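Local coordinates for protein cortical-lytic enzyme (Bacillus cereus, PDB 4S3J) that acts as an N-acetylglucosaminidase that degrades the cortex peptidoglycan of Bacillus spores during germination, at residues H267-A271 and Y308-M313; K102-E106 and M397-G403; A295-I299 and T364-P368; N130-Y135 and I427-G431. All coordinates share one frame. Residues are numbered along the deposited sequence.

Contact 1: residues H267-A271 and Y308-M313; sequences HDYKA and YAKSQM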
loop_
_atom_site.group_PDB
_atom_site.type_symbol
_atom_site.label_atom_id
_atom_site.label_comp_id
_atom_site.label_asym_id
_atom_site.label_seq_id
_atom_site.Cartn_x
_atom_site.Cartn_y
_atom_site.Cartn_z
ATOM N N HIS A 267 10.379 11.707 -14.962
ATOM C CA HIS A 267 9.651 11.898 -13.703
ATOM C C HIS A 267 10.396 12.919 -12.841
ATOM O O HIS A 267 11.255 12.580 -12.024
ATOM C CB HIS A 267 9.461 10.575 -12.959
ATOM C CG HIS A 267 8.346 9.750 -13.501
ATOM N ND1 HIS A 267 7.832 8.642 -12.832
ATOM C CD2 HIS A 267 7.621 9.844 -14.638
ATOM C CE1 HIS A 267 6.864 8.118 -13.533
ATOM N NE2 HIS A 267 6.708 8.820 -14.648
ATOM N N ASP A 268 10.033 14.176 -13.043
ATOM C CA ASP A 268 10.711 15.314 -12.444
ATOM C C ASP A 268 10.084 15.619 -11.091
ATOM O O ASP A 268 9.055 16.293 -11.005
ATOM C CB ASP A 268 10.609 16.505 -13.404
ATOM C CG ASP A 268 11.493 17.692 -13.017
ATOM O OD1 ASP A 268 11.797 17.888 -11.818
ATOM O OD2 ASP A 268 11.890 18.438 -13.960
ATOM N N TYR A 269 10.698 15.098 -10.027
ATOM C CA TYR A 269 10.143 15.220 -8.688
ATOM C C TYR A 269 9.874 16.683 -8.312
ATOM O O TYR A 269 8.768 17.030 -7.896
ATOM C CB TYR A 269 11.095 14.596 -7.656
ATOM C CG TYR A 269 10.899 13.108 -7.342
ATOM C CD1 TYR A 269 10.796 12.154 -8.348
ATOM C CD2 TYR A 269 10.877 12.668 -6.025
ATOM C CE1 TYR A 269 10.639 10.804 -8.048
ATOM C CE2 TYR A 269 10.720 11.337 -5.718
ATOM C CZ TYR A 269 10.609 10.405 -6.718
ATOM O OH TYR A 269 10.466 9.073 -6.387
ATOM N N LYS A 270 10.872 17.547 -8.519
ATOM C CA LYS A 270 10.775 18.943 -8.105
ATOM C C LYS A 270 9.682 19.668 -8.880
ATOM O O LYS A 270 8.852 20.360 -8.302
ATOM C CB LYS A 270 12.106 19.655 -8.339
ATOM C CG LYS A 270 12.217 21.048 -7.726
ATOM C CD LYS A 270 13.580 21.653 -8.045
ATOM C CE LYS A 270 14.710 21.008 -7.268
ATOM N NZ LYS A 270 16.026 21.575 -7.671
ATOM N N ALA A 271 9.678 19.509 -10.200
ATOM C CA ALA A 271 8.688 20.185 -11.022
ATOM C C ALA A 271 7.270 19.706 -10.743
ATOM O O ALA A 271 6.356 20.511 -10.618
ATOM C CB ALA A 271 9.021 20.010 -12.507
ATOM N N TYR A 308 14.373 11.373 0.112
ATOM C CA TYR A 308 14.717 12.074 -1.115
ATOM C C TYR A 308 13.504 12.867 -1.586
ATOM O O TYR A 308 13.632 14.034 -1.936
ATOM C CB TYR A 308 15.181 11.131 -2.214
ATOM C CG TYR A 308 15.274 11.871 -3.530
ATOM C CD1 TYR A 308 16.272 12.803 -3.750
ATOM C CD2 TYR A 308 14.328 11.687 -4.508
ATOM C CE1 TYR A 308 16.343 13.505 -4.943
ATOM C CE2 TYR A 308 14.381 12.383 -5.713
ATOM C CZ TYR A 308 15.391 13.296 -5.913
ATOM O OH TYR A 308 15.448 13.994 -7.105
ATOM N N ALA A 309 12.323 12.251 -1.558
ATOM C CA ALA A 309 11.112 12.938 -2.007
ATOM C C ALA A 309 10.858 14.235 -1.218
ATOM O O ALA A 309 10.527 15.263 -1.799
ATOM C CB ALA A 309 9.918 12.019 -1.909
ATOM N N LYS A 310 11.025 14.180 0.105
ATOM C CA LYS A 310 10.848 15.348 0.975
ATOM C C LYS A 310 11.820 16.464 0.642
ATOM O O LYS A 310 11.536 17.626 0.897
ATOM C CB LYS A 310 11.006 14.927 2.443
ATOM C CG LYS A 310 9.801 14.207 2.943
ATOM C CD LYS A 310 9.978 13.743 4.391
ATOM C CE LYS A 310 10.389 14.843 5.327
ATOM N NZ LYS A 310 10.501 14.310 6.719
ATOM N N SER A 311 12.987 16.117 0.113
ATOM C CA SER A 311 13.955 17.143 -0.275
ATOM C C SER A 311 13.528 17.879 -1.534
ATOM O O SER A 311 14.032 18.963 -1.809
ATOM C CB SER A 311 15.346 16.525 -0.468
ATOM O OG SER A 311 15.495 15.887 -1.726
ATOM N N GLN A 312 12.580 17.311 -2.279
ATOM C CA GLN A 312 12.166 17.849 -3.572
ATOM C C GLN A 312 10.788 18.496 -3.551
ATOM O O GLN A 312 10.446 19.222 -4.480
ATOM C CB GLN A 312 12.153 16.746 -4.643
ATOM C CG GLN A 312 13.468 16.021 -4.842
ATOM C CD GLN A 312 14.588 16.940 -5.293
ATOM O OE1 GLN A 312 14.556 17.498 -6.392
ATOM N NE2 GLN A 312 15.569 17.132 -4.424
ATOM N N MET A 313 9.977 18.173 -2.548
ATOM C CA MET A 313 8.587 18.632 -2.490
ATOM C C MET A 313 8.052 18.582 -1.063
ATOM O O MET A 313 8.626 17.905 -0.197
ATOM C CB MET A 313 7.697 17.778 -3.401
ATOM C CG MET A 313 7.391 16.405 -2.791
ATOM S SD MET A 313 6.516 15.325 -3.949
ATOM C CE MET A 313 7.822 14.930 -5.116
HETATM O O HOH W 1 13.702 13.933 -9.738
HETATM O O HOH W 2 8.486 20.623 -5.668
HETATM O O HOH W 3 13.781 16.528 -9.072
#
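Two outer helices of the family 18 TIM barrel meet here, the start of 269-275 against the end of 299-312. Tyr269, m at chi1, turns its ring toward helix 299-312. Tyr308, in t, brings CE2 over one face of it, 3.5 Å from Tyr269 CD2, with the planes at 50°. The small Ala309 fits at the ring edge, its CB 4.0 Å from Tyr269 CE2. Met313, p at chi1, bends its flexible thioether to place CE 3.9 Å from Tyr269 CD2. Gln312, m at chi1 and chi2, sets CB 3.8 Å from Tyr269 CB and folds back so that NE2 donates to Ser311 OG at 3.0 Å. Tyr269 OH bonds Val252 O; Tyr308 OH bonds Ser257 OG and also a water held by Tyr269 N. Asp268, in t, is the N-cap: its OD1 accepts from Ala271 N at 3.1 Å. Water carries the polar links: one molecule joins Gln312 OE1 (3.0 Å) to Lys270 N (3.1 Å), another lies 2.7 Å from both Lys270 O and Gln312 O.

Contact 2: residues K102-E106 and M397-G403; sequences KRSVE and MKEQGIG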
loop_
_atom_site.group_PDB
_atom_site.type_symbol
_atom_site.label_atom_id
_atom_site.label_comp_id
_atom_site.label_asym_id
_atom_site.label_seq_id
_atom_site.Cartn_x
_atom_site.Cartn_y
_atom_site.Cartn_z
ATOM N N LYS A 102 -4.375 10.312 17.570
ATOM C CA LYS A 102 -4.265 9.902 16.165
ATOM C C LYS A 102 -4.143 11.080 15.247
ATOM O O LYS A 102 -4.809 12.091 15.453
ATOM C CB LYS A 102 -5.499 9.100 15.744
ATOM C CG LYS A 102 -5.637 7.768 16.383
ATOM C CD LYS A 102 -7.045 7.206 16.233
ATOM C CE LYS A 102 -7.452 6.867 14.850
ATOM N NZ LYS A 102 -8.735 6.105 14.893
ATOM N N ARG A 103 -3.182 11.004 14.332
ATOM C CA ARG A 103 -3.115 11.950 13.215
ATOM C C ARG A 103 -3.954 11.431 12.053
ATOM O O ARG A 103 -4.328 10.242 12.007
ATOM C CB ARG A 103 -1.669 12.217 12.789
ATOM C CG ARG A 103 -0.837 11.020 12.397
ATOM C CD ARG A 103 0.600 11.458 12.153
ATOM N NE ARG A 103 1.189 11.493 10.805
ATOM C CZ ARG A 103 0.579 11.606 9.624
ATOM N NH1 ARG A 103 -0.738 11.698 9.487
ATOM N NH2 ARG A 103 1.344 11.633 8.540
ATOM N N SER A 104 -4.310 12.356 11.162
ATOM C CA SER A 104 -5.087 12.057 9.968
ATOM C C SER A 104 -4.192 11.449 8.908
ATOM O O SER A 104 -2.982 11.681 8.894
ATOM C CB SER A 104 -5.754 13.319 9.407
ATOM O OG SER A 104 -6.778 13.771 10.269
ATOM N N VAL A 105 -4.803 10.681 8.020
ATOM C CA VAL A 105 -4.101 10.106 6.872
ATOM C C VAL A 105 -5.033 10.115 5.663
ATOM O O VAL A 105 -6.256 10.037 5.804
ATOM C CB VAL A 105 -3.610 8.654 7.184
ATOM C CG1 VAL A 105 -4.760 7.646 7.178
ATOM C CG2 VAL A 105 -2.533 8.224 6.223
ATOM N N GLU A 106 -4.464 10.214 4.468
ATOM C CA GLU A 106 -5.217 9.945 3.251
ATOM C C GLU A 106 -4.780 8.589 2.733
ATOM O O GLU A 106 -3.593 8.271 2.757
ATOM C CB GLU A 106 -5.017 11.040 2.196
ATOM C CG GLU A 106 -5.565 12.383 2.671
ATOM C CD GLU A 106 -5.741 13.432 1.587
ATOM O OE1 GLU A 106 -5.490 13.143 0.411
ATOM O OE2 GLU A 106 -6.171 14.552 1.926
ATOM N N MET A 397 5.626 6.385 8.255
ATOM C CA MET A 397 4.815 7.497 7.751
ATOM C C MET A 397 4.723 8.581 8.811
ATOM O O MET A 397 4.856 9.767 8.511
ATOM C CB MET A 397 3.415 7.027 7.369
ATOM C CG MET A 397 3.382 6.072 6.169
ATOM S SD MET A 397 1.747 5.313 5.956
ATOM C CE MET A 397 0.710 6.776 5.804
ATOM N N LYS A 398 4.508 8.162 10.044
ATOM C CA LYS A 398 4.418 9.106 11.154
ATOM C C LYS A 398 5.722 9.870 11.340
ATOM O O LYS A 398 5.711 11.104 11.489
ATOM C CB LYS A 398 4.052 8.374 12.457
ATOM C CG LYS A 398 2.682 7.707 12.423
ATOM C CD LYS A 398 2.426 6.885 13.662
ATOM C CE LYS A 398 1.254 5.897 13.467
ATOM N NZ LYS A 398 0.927 5.220 14.777
ATOM N N GLU A 399 6.837 9.146 11.346
ATOM C CA GLU A 399 8.138 9.762 11.554
ATOM C C GLU A 399 8.444 10.771 10.458
ATOM O O GLU A 399 8.961 11.849 10.735
ATOM C CB GLU A 399 9.238 8.707 11.597
ATOM C CG GLU A 399 9.180 7.765 12.784
ATOM C CD GLU A 399 10.127 6.589 12.622
ATOM O OE1 GLU A 399 10.353 6.157 11.473
ATOM O OE2 GLU A 399 10.646 6.086 13.634
ATOM N N GLN A 400 8.122 10.413 9.217
ATOM C CA GLN A 400 8.469 11.245 8.059
ATOM C C GLN A 400 7.442 12.341 7.794
ATOM O O GLN A 400 7.718 13.284 7.047
ATOM C CB GLN A 400 8.633 10.368 6.816
ATOM C CG GLN A 400 9.795 9.408 6.907
ATOM C CD GLN A 400 11.130 10.127 6.934
ATOM O OE1 GLN A 400 11.312 11.140 6.259
ATOM N NE2 GLN A 400 12.060 9.620 7.727
ATOM N N GLY A 401 6.267 12.235 8.407
ATOM C CA GLY A 401 5.250 13.262 8.278
ATOM C C GLY A 401 4.628 13.389 6.891
ATOM O O GLY A 401 4.239 14.477 6.484
ATOM N N ILE A 402 4.520 12.291 6.151
ATOM C CA ILE A 402 3.999 12.378 4.787
ATOM C C ILE A 402 2.464 12.297 4.756
ATOM O O ILE A 402 1.820 12.063 5.772
ATOM C CB ILE A 402 4.601 11.305 3.903
ATOM C CG1 ILE A 402 4.308 9.932 4.483
ATOM C CG2 ILE A 402 6.121 11.490 3.781
ATOM C CD1 ILE A 402 4.490 8.836 3.448
ATOM N N GLY A 403 1.878 12.546 3.591
ATOM C CA GLY A 403 0.441 12.695 3.493
ATOM C C GLY A 403 -0.388 11.436 3.615
ATOM O O GLY A 403 -1.499 11.465 4.148
HETATM O O HOH W 4 3.501 12.476 11.010
#
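Met397, in the last turn of helix 387-400, sends its pliable side chain towards the segment 102-106, and its CE meets Val105 CG2 at 3.6 Å, an apolar contact suited to the buried side of a barrel strand. Lys398 lends its aliphatic part to Arg103, CG lying 4.3 Å from Arg103 CD, while its amine leaves for Asn71, Gln68 and Asn424; a water bridges Lys398 O (2.6 Å) and Arg103 NE (2.5 Å). The helix ends at Gln400, and Gly401 leaves it with positive phi, which favours glycine. Just beyond, Ile402 O accepts a weak hydrogen bond from Arg103 NH2 at 2.8 Å; a long arginine can span this gap between the two backbones. The CA-to-CB bond of Ile402 points away, and its side chain touches Ile318 and Met320. Gly403, just before strand 404-408, accepts from Glu106 N through its O at 3.2 Å. The bond opens the parallel ladder that Glu106 continues with Ile405. Strand 404-408 lies between 104-111 and 318-330, and its pairing with 104-111 joins the last barrel strand to the first, with helix 387-400 leading into it.

Contact 3: residues A295-I299 and T364-P368; sequences AISPI and TAQAP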
loop_
_atom_site.group_PDB
_atom_site.type_symbol
_atom_site.label_atom_id
_atom_site.label_comp_id
_atom_site.label_asym_id
_atom_site.label_seq_id
_atom_site.Cartn_x
_atom_site.Cartn_y
_atom_site.Cartn_z
ATOM N N ALA A 295 12.660 -9.276 -0.013
ATOM C CA ALA A 295 11.536 -8.437 0.406
ATOM C C ALA A 295 11.070 -7.522 -0.740
ATOM O O ALA A 295 11.896 -6.922 -1.431
ATOM C CB ALA A 295 11.904 -7.618 1.592
ATOM N N ILE A 296 9.759 -7.376 -0.883
ATOM C CA ILE A 296 9.187 -6.569 -1.965
ATOM C C ILE A 296 9.406 -5.069 -1.710
ATOM O O ILE A 296 9.698 -4.316 -2.644
ATOM C CB ILE A 296 7.663 -6.866 -2.163
ATOM C CG1 ILE A 296 7.425 -8.231 -2.833
ATOM C CG2 ILE A 296 7.003 -5.843 -3.079
ATOM C CD1 ILE A 296 7.762 -9.386 -2.028
ATOM N N SER A 297 9.249 -4.629 -0.466
ATOM C CA SER A 297 9.396 -3.214 -0.124
ATOM C C SER A 297 10.174 -3.028 1.188
ATOM O O SER A 297 9.618 -2.602 2.220
ATOM C CB SER A 297 8.014 -2.560 -0.052
ATOM O OG SER A 297 7.157 -3.241 0.850
ATOM N N PRO A 298 11.476 -3.376 1.183
ATOM C CA PRO A 298 12.310 -3.300 2.390
ATOM C C PRO A 298 12.303 -1.879 2.961
ATOM O O PRO A 298 12.377 -0.933 2.186
ATOM C CB PRO A 298 13.695 -3.704 1.883
ATOM C CG PRO A 298 13.659 -3.391 0.426
ATOM C CD PRO A 298 12.268 -3.717 -0.010
ATOM N N ILE A 299 12.191 -1.737 4.277
ATOM C CA ILE A 299 11.860 -0.445 4.861
ATOM C C ILE A 299 13.014 0.561 4.786
ATOM O O ILE A 299 12.778 1.754 4.715
ATOM C CB ILE A 299 11.389 -0.642 6.322
ATOM C CG1 ILE A 299 10.622 0.594 6.793
ATOM C CG2 ILE A 299 12.552 -0.993 7.213
ATOM C CD1 ILE A 299 9.781 0.343 8.034
ATOM N N THR A 364 15.674 -6.418 9.584
ATOM C CA THR A 364 16.330 -5.367 8.805
ATOM C C THR A 364 15.426 -4.882 7.670
ATOM O O THR A 364 15.183 -3.680 7.534
ATOM C CB THR A 364 17.687 -5.856 8.265
ATOM O OG1 THR A 364 18.516 -6.192 9.385
ATOM C CG2 THR A 364 18.387 -4.779 7.439
ATOM N N ALA A 365 14.930 -5.801 6.851
ATOM C CA ALA A 365 13.967 -5.453 5.824
ATOM C C ALA A 365 12.612 -5.067 6.393
ATOM O O ALA A 365 11.866 -4.335 5.743
ATOM C CB ALA A 365 13.797 -6.621 4.851
ATOM N N GLN A 366 12.302 -5.574 7.588
ATOM C CA GLN A 366 10.960 -5.557 8.189
ATOM C C GLN A 366 9.969 -6.240 7.249
ATOM O O GLN A 366 9.161 -5.590 6.590
ATOM C CB GLN A 366 10.513 -4.122 8.554
ATOM C CG GLN A 366 11.279 -3.515 9.751
ATOM C CD GLN A 366 10.866 -4.111 11.085
ATOM O OE1 GLN A 366 9.678 -4.301 11.353
ATOM N NE2 GLN A 366 11.844 -4.384 11.937
ATOM N N ALA A 367 10.091 -7.567 7.161
ATOM C CA ALA A 367 9.226 -8.373 6.311
ATOM C C ALA A 367 9.230 -9.845 6.705
ATOM O O ALA A 367 10.282 -10.386 7.094
ATOM C CB ALA A 367 9.642 -8.250 4.874
ATOM N N PRO A 368 8.060 -10.491 6.607
ATOM C CA PRO A 368 7.962 -11.930 6.865
ATOM C C PRO A 368 8.349 -12.746 5.644
ATOM O O PRO A 368 8.185 -12.295 4.507
ATOM C CB PRO A 368 6.489 -12.119 7.196
ATOM C CG PRO A 368 5.807 -11.073 6.334
ATOM C CD PRO A 368 6.731 -9.886 6.362
HETATM O O HOH W 5 9.128 -4.633 4.064
#
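Family 18 chitinases often carry an alpha/beta insertion after the seventh barrel strand, and the hairpin of strands 360-362 and 367-373 appears to belong to such an insertion, placed between strand 318-330 and helix 387-400. Its turn rests here on the loop that leads from strand 278-281 into helix 299-312. Gln366, with positive phi, and Ala367 both face Asp362 in a G1 beta bulge; in this turn Ala365 O and Gln366 O face the loop. Pro298 is the N-cap of the helix, and Ile299 N, which has no partner one turn back in its own helix, donates to Ala365 O at 3.0 Å; Pro298 CA adds a CA-H...O contact to the same oxygen at 3.5 Å. Small side chains permit the close approach: Ala295 CB lies 3.9 Å from Ala365 CB and 4.0 Å from Ala367 CB, and Trp383 touches both Ala295 and Ala367. Ile299 CG2 packs on Gln366 CG at 3.8 Å, while Gln366 OE1 bonds Ser392 and Tyr361, and NE2 bonds Phe363 O. A water sits 2.8 Å from Ser297 O and 2.7 Å from Gln366 O. Since the polar links run through the backbone and this water, the join depends on the course of the two chains, with methyl-sized side chains letting them come close.

Contact 4: residues N130-Y135 and I427-G431; sequences NPFLTY and ITKKG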
loop_
_atom_site.group_PDB
_atom_site.type_symbol
_atom_site.label_atom_id
_atom_site.label_comp_id
_atom_site.label_asym_id
_atom_site.label_seq_id
_atom_site.Cartn_x
_atom_site.Cartn_y
_atom_site.Cartn_z
ATOM N N ASN A 130 -13.750 -0.008 0.550
ATOM C CA ASN A 130 -14.138 1.391 0.310
ATOM C C ASN A 130 -14.303 2.279 1.562
ATOM O O ASN A 130 -13.930 3.460 1.536
ATOM C CB ASN A 130 -15.444 1.437 -0.496
ATOM C CG ASN A 130 -15.709 2.807 -1.086
ATOM O OD1 ASN A 130 -14.823 3.418 -1.686
ATOM N ND2 ASN A 130 -16.914 3.317 -0.874
ATOM N N PRO A 131 -14.886 1.748 2.648
ATOM C CA PRO A 131 -15.034 2.596 3.838
ATOM C C PRO A 131 -13.702 3.104 4.396
ATOM O O PRO A 131 -13.673 4.155 5.034
ATOM C CB PRO A 131 -15.713 1.665 4.845
ATOM C CG PRO A 131 -16.362 0.632 4.053
ATOM C CD PRO A 131 -15.526 0.436 2.829
ATOM N N PHE A 132 -12.618 2.382 4.115
ATOM C CA PHE A 132 -11.288 2.719 4.610
ATOM C C PHE A 132 -10.511 3.668 3.685
ATOM O O PHE A 132 -9.334 3.949 3.954
ATOM C CB PHE A 132 -10.435 1.443 4.795
ATOM C CG PHE A 132 -11.017 0.417 5.723
ATOM C CD1 PHE A 132 -11.859 -0.580 5.252
ATOM C CD2 PHE A 132 -10.669 0.423 7.061
ATOM C CE1 PHE A 132 -12.368 -1.533 6.109
ATOM C CE2 PHE A 132 -11.178 -0.528 7.923
ATOM C CZ PHE A 132 -12.031 -1.505 7.443
ATOM N N LEU A 133 -11.154 4.165 2.620
ATOM C CA LEU A 133 -10.459 4.907 1.563
ATOM C C LEU A 133 -10.795 6.390 1.459
ATOM O O LEU A 133 -11.964 6.794 1.527
ATOM C CB LEU A 133 -10.769 4.295 0.206
ATOM C CG LEU A 133 -10.390 2.838 0.009
ATOM C CD1 LEU A 133 -10.724 2.480 -1.445
ATOM C CD2 LEU A 133 -8.931 2.595 0.314
ATOM N N THR A 134 -9.770 7.204 1.237
ATOM C CA THR A 134 -10.001 8.580 0.817
ATOM C C THR A 134 -10.299 8.599 -0.683
ATOM O O THR A 134 -11.187 9.337 -1.160
ATOM C CB THR A 134 -8.787 9.493 1.112
ATOM O OG1 THR A 134 -8.354 9.317 2.471
ATOM C CG2 THR A 134 -9.155 10.955 0.863
ATOM N N TYR A 135 -9.539 7.776 -1.412
ATOM C CA TYR A 135 -9.626 7.678 -2.864
ATOM C C TYR A 135 -9.686 6.229 -3.333
ATOM O O TYR A 135 -9.009 5.384 -2.764
ATOM C CB TYR A 135 -8.409 8.332 -3.517
ATOM C CG TYR A 135 -8.216 9.796 -3.248
ATOM C CD1 TYR A 135 -8.841 10.731 -4.036
ATOM C CD2 TYR A 135 -7.390 10.233 -2.222
ATOM C CE1 TYR A 135 -8.671 12.065 -3.812
ATOM C CE2 TYR A 135 -7.203 11.577 -1.987
ATOM C CZ TYR A 135 -7.852 12.486 -2.790
ATOM O OH TYR A 135 -7.700 13.847 -2.595
ATOM N N ILE A 427 -8.927 8.306 9.212
ATOM C CA ILE A 427 -8.907 8.255 7.746
ATOM C C ILE A 427 -9.747 9.405 7.198
ATOM O O ILE A 427 -10.943 9.499 7.460
ATOM C CB ILE A 427 -9.427 6.901 7.227
ATOM C CG1 ILE A 427 -8.525 5.777 7.764
ATOM C CG2 ILE A 427 -9.522 6.889 5.715
ATOM C CD1 ILE A 427 -9.054 4.425 7.525
ATOM N N THR A 428 -9.108 10.267 6.420
ATOM C CA THR A 428 -9.767 11.421 5.835
ATOM C C THR A 428 -10.802 11.001 4.805
ATOM O O THR A 428 -10.509 10.201 3.914
ATOM C CB THR A 428 -8.736 12.330 5.182
ATOM O OG1 THR A 428 -7.840 12.826 6.181
ATOM C CG2 THR A 428 -9.396 13.512 4.458
ATOM N N LYS A 429 -12.011 11.535 4.942
ATOM C CA LYS A 429 -13.057 11.364 3.941
ATOM C C LYS A 429 -13.434 12.745 3.421
ATOM O O LYS A 429 -13.747 13.641 4.203
ATOM C CB LYS A 429 -14.280 10.659 4.517
ATOM C CG LYS A 429 -14.050 9.202 4.894
ATOM C CD LYS A 429 -13.861 8.341 3.653
ATOM C CE LYS A 429 -14.642 7.049 3.735
ATOM N NZ LYS A 429 -14.518 6.245 2.502
ATOM N N LYS A 430 -13.382 12.915 2.106
ATOM C CA LYS A 430 -13.636 14.207 1.501
ATOM C C LYS A 430 -14.967 14.239 0.763
ATOM O O LYS A 430 -15.415 15.308 0.345
ATOM C CB LYS A 430 -12.507 14.583 0.545
ATOM C CG LYS A 430 -11.186 14.696 1.255
ATOM C CD LYS A 430 -10.205 15.541 0.488
ATOM C CE LYS A 430 -9.012 14.780 0.010
ATOM N NZ LYS A 430 -7.880 15.734 -0.195
ATOM N N GLY A 431 -15.560 13.068 0.552
ATOM C CA GLY A 431 -16.866 12.944 -0.077
ATOM C C GLY A 431 -18.013 13.568 0.704
ATOM O O GLY A 431 -17.862 14.578 1.387
HETATM O O HOH W 6 -12.773 10.784 0.408
#
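Asn130 opens a short 3-10 segment, and its O accepts twice, from Leu133 N at 3.1 Å and from Lys429 NZ at 3.0 Å; its OD1 turns instead to Thr167. Pro131, whose ring suits a tight turn, presents its O 3.3 Å from Lys429 CE. At Phe132 the side chain leads off to Val422 of helix 415-424, yet Ile427 reaches back: its CG2 lies 3.4 Å from Phe132 O, and its CD1 sits at the edge of the phenylalanine ring, 4.3 Å from Phe132 CB. Leu133 buries its side chain against Ala109 and Trp418, leaving its O to accept from Lys429 NZ at 2.8 Å. A lysine suits this spot because its amine can satisfy several carbonyls at once, Asn130 O and Leu133 O here and Gly165 O from elsewhere. In the TIM barrel this turn leads from helix 120-129 into strand 135-143, so the C-terminal tail, leaving strand 426-427 beside 104-111, runs across the end of the barrel where the strands begin. Thr134 is small enough to fit between the tail and strand 104-111: OG1 donates to Thr428 O at 2.7 Å and accepts from Ser107 N, and a water joins Thr134 O (2.7 Å) to Lys430 N (2.8 Å). Tyr135 starts the strand, and its OH takes a weak hydrogen bond of 3.1 Å from Lys430 NZ, whose stronger partner is Glu106.

In the fold
All four contacts are partly buried. Contact 1 is farthest from the chain centre, about 20 Å between centres, yet buries Tyr269, Ala309 and Met313; exposed members are Lys270 there, Thr364 in contact 3, Pro131 and Lys430 in contact 4. Contact 2 includes the start of strand 104-111, against which both segments of contact 4 pack. Helix 299-312 joins contact 3, at its start, to contact 1, at its end. The chemistry follows the place: aromatic packing and water between the helices of contact 1; one backbone bond at the start of a strand pairing, with an arginine bridge, in contact 2; alanines and backbone bonds in contact 3; lysine amines on turn carbonyls in contact 4.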